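Local coordinates for protein beta-1,3-glucosyltransferase (Paecilomyces sp. J18, PDB 5JVV) that belongs to the carbohydrate-active enzymes and folds as a beta-jelly-roll sandwich, probably of the GH16 family, at residues A103-G108 with E116-E121. Numbering follows the deposited sequence.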
loop_
_atom_site.group_PDB
_atom_site.type_symbol
_atom_site.label_atom_id
_atom_site.label_comp_id
_atom_site.label_asym_id
_atom_site.label_seq_id
_atom_site.Cartn_x
_atom_site.Cartn_y
_atom_site.Cartn_z
ATOM N N ALA A 103 0.858 -1.133 3.215
ATOM C CA ALA A 103 0.411 -1.438 1.856
ATOM C C ALA A 103 -0.870 -0.723 1.486
ATOM O O ALA A 103 -1.793 -0.621 2.290
ATOM C CB ALA A 103 0.237 -2.944 1.683
ATOM N N PHE A 104 -0.881 -0.200 0.262
ATOM C CA PHE A 104 -2.092 0.257 -0.408
ATOM C C PHE A 104 -2.239 -0.687 -1.589
ATOM O O PHE A 104 -1.379 -0.739 -2.467
ATOM C CB PHE A 104 -1.940 1.714 -0.876
ATOM C CG PHE A 104 -3.075 2.210 -1.742
ATOM C CD1 PHE A 104 -4.396 1.821 -1.499
ATOM C CD2 PHE A 104 -2.825 3.115 -2.777
ATOM C CE1 PHE A 104 -5.439 2.304 -2.293
ATOM C CE2 PHE A 104 -3.861 3.593 -3.590
ATOM C CZ PHE A 104 -5.174 3.188 -3.337
ATOM N N TRP A 105 -3.307 -1.474 -1.599
ATOM C CA TRP A 105 -3.395 -2.571 -2.549
ATOM C C TRP A 105 -4.842 -2.958 -2.824
ATOM O O TRP A 105 -5.759 -2.372 -2.255
ATOM C CB TRP A 105 -2.561 -3.763 -2.052
ATOM C CG TRP A 105 -2.993 -4.355 -0.739
ATOM C CD1 TRP A 105 -2.980 -3.754 0.493
ATOM C CD2 TRP A 105 -3.469 -5.690 -0.534
ATOM N NE1 TRP A 105 -3.421 -4.648 1.453
ATOM C CE2 TRP A 105 -3.732 -5.836 0.843
ATOM C CE3 TRP A 105 -3.689 -6.780 -1.384
ATOM C CZ2 TRP A 105 -4.216 -7.033 1.391
ATOM C CZ3 TRP A 105 -4.172 -7.962 -0.840
ATOM C CH2 TRP A 105 -4.431 -8.078 0.531
ATOM N N THR A 106 -5.045 -3.918 -3.723
ATOM C CA THR A 106 -6.395 -4.351 -4.075
ATOM C C THR A 106 -6.497 -5.861 -3.994
ATOM O O THR A 106 -5.538 -6.572 -4.285
ATOM C CB THR A 106 -6.829 -3.871 -5.494
ATOM O OG1 THR A 106 -6.314 -4.760 -6.497
ATOM C CG2 THR A 106 -6.361 -2.431 -5.772
ATOM N N VAL A 107 -7.660 -6.348 -3.589
ATOM C CA VAL A 107 -7.837 -7.786 -3.438
ATOM C C VAL A 107 -9.268 -8.206 -3.760
ATOM O O VAL A 107 -10.212 -7.438 -3.566
ATOM C CB VAL A 107 -7.450 -8.219 -2.008
ATOM C CG1 VAL A 107 -8.487 -7.767 -1.000
ATOM C CG2 VAL A 107 -7.224 -9.727 -1.933
ATOM N N GLY A 108 -9.423 -9.428 -4.263
ATOM C CA GLY A 108 -10.745 -9.987 -4.498
ATOM C C GLY A 108 -11.300 -10.624 -3.238
ATOM O O GLY A 108 -10.879 -10.289 -2.130
ATOM N N GLU A 116 -3.462 -10.197 -6.865
ATOM C CA GLU A 116 -3.658 -8.894 -6.228
ATOM C C GLU A 116 -2.871 -7.816 -6.962
ATOM O O GLU A 116 -1.943 -8.114 -7.726
ATOM C CB GLU A 116 -3.205 -8.942 -4.763
ATOM C CG GLU A 116 -1.704 -9.076 -4.586
ATOM C CD GLU A 116 -1.309 -9.438 -3.172
ATOM O OE1 GLU A 116 -0.856 -8.554 -2.406
ATOM O OE2 GLU A 116 -1.457 -10.619 -2.808
ATOM N N ILE A 117 -3.256 -6.560 -6.732
ATOM C CA ILE A 117 -2.522 -5.418 -7.251
ATOM C C ILE A 117 -1.953 -4.640 -6.072
ATOM O O ILE A 117 -2.709 -4.134 -5.249
ATOM C CB ILE A 117 -3.440 -4.476 -8.054
ATOM C CG1 ILE A 117 -4.097 -5.215 -9.225
ATOM C CG2 ILE A 117 -2.665 -3.256 -8.553
ATOM C CD1 ILE A 117 -5.343 -4.510 -9.725
ATOM N N ASP A 118 -0.631 -4.561 -5.970
ATOM C CA ASP A 118 -0.017 -3.832 -4.856
ATOM C C ASP A 118 0.487 -2.501 -5.372
ATOM O O ASP A 118 1.459 -2.461 -6.134
ATOM C CB ASP A 118 1.144 -4.631 -4.244
ATOM C CG ASP A 118 0.723 -6.012 -3.778
ATOM O OD1 ASP A 118 -0.413 -6.153 -3.293
ATOM O OD2 ASP A 118 1.521 -6.957 -3.915
ATOM N N ILE A 119 -0.192 -1.419 -4.983
ATOM C CA ILE A 119 0.096 -0.089 -5.514
ATOM C C ILE A 119 1.239 0.593 -4.760
ATOM O O ILE A 119 2.179 1.116 -5.378
ATOM C CB ILE A 119 -1.156 0.795 -5.481
ATOM C CG1 ILE A 119 -2.271 0.148 -6.317
ATOM C CG2 ILE A 119 -0.845 2.194 -6.025
ATOM C CD1 ILE A 119 -3.622 0.840 -6.143
ATOM N N ILE A 120 1.138 0.590 -3.431
ATOM C CA ILE A 120 2.217 1.010 -2.548
ATOM C C ILE A 120 2.516 -0.165 -1.638
ATOM O O ILE A 120 1.616 -0.699 -0.979
ATOM C CB ILE A 120 1.825 2.206 -1.664
ATOM C CG1 ILE A 120 1.352 3.381 -2.517
ATOM C CG2 ILE A 120 3.015 2.623 -0.793
ATOM C CD1 ILE A 120 0.750 4.520 -1.688
ATOM N N GLU A 121 3.766 -0.606 -1.617
ATOM C CA GLU A 121 4.148 -1.677 -0.694
ATOM C C GLU A 121 5.638 -1.649 -0.416
ATOM O O GLU A 121 6.438 -1.333 -1.285
ATOM C CB GLU A 121 3.703 -3.064 -1.191
ATOM C CG GLU A 121 3.755 -4.136 -0.086
ATOM C CD GLU A 121 2.761 -5.259 -0.279
ATOM O OE1 GLU A 121 1.702 -5.019 -0.898
ATOM O OE2 GLU A 121 3.023 -6.382 0.216
#
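F104 sits opposite two residues at once, I119 and I120, where a classic beta bulge interrupts the antiparallel pairing of a hairpin. Its carbonyl O takes both backbone amides, I119 N at 2.9 Å and I120 N at 3.0 Å, the second nearly straight (166° at the hydrogen) and on a lone pair. F104 N returns a bond to I120 O, and beyond the bulge T106 N donates to I117 O at 2.8 Å. From the backbone outward, F104 CB lies 3.9 Å from I120 CB. CG stands anti to the backbone N (chi1 172°), which carries the ring alongside I119: F104 CD2 is 3.9 Å from I119 CG2, and further out I119 CD1 sits over one ring face toward the rim, a CH-pi contact, 3.8 Å from F104 CE2 and slightly farther from F104 CZ. I120 CD1 comes in at the ring edge. The extra residue thus lets two isoleucines flank one phenylalanine, whose ring also stacks with F243. On the same face T106 OG1 lies 3.3 Å from I117 CB and is hydrogen-bonded to Q239 OE1, while I117, I119 and I120 reach strand 184-190 of the second sheet. The opposite face, with W105, carries the three acids E116, D118 and E121, the last brought into line by the bulge. The six-membered end of the W105 indole crosses the E116 carboxylate, planes 27° apart, with W105 CE3 3.5 Å from E116 OE1; D118 OD1 approaches W105 CB and the same ring. Outside partners grip the polar ends: D244 for W105 NE1, W111 for E116 OE2, W101 for E121 OE2. The sequence EIDIIE on a bulged strand matches the GH16 signature, whose acids line the catalytic cleft in relatives.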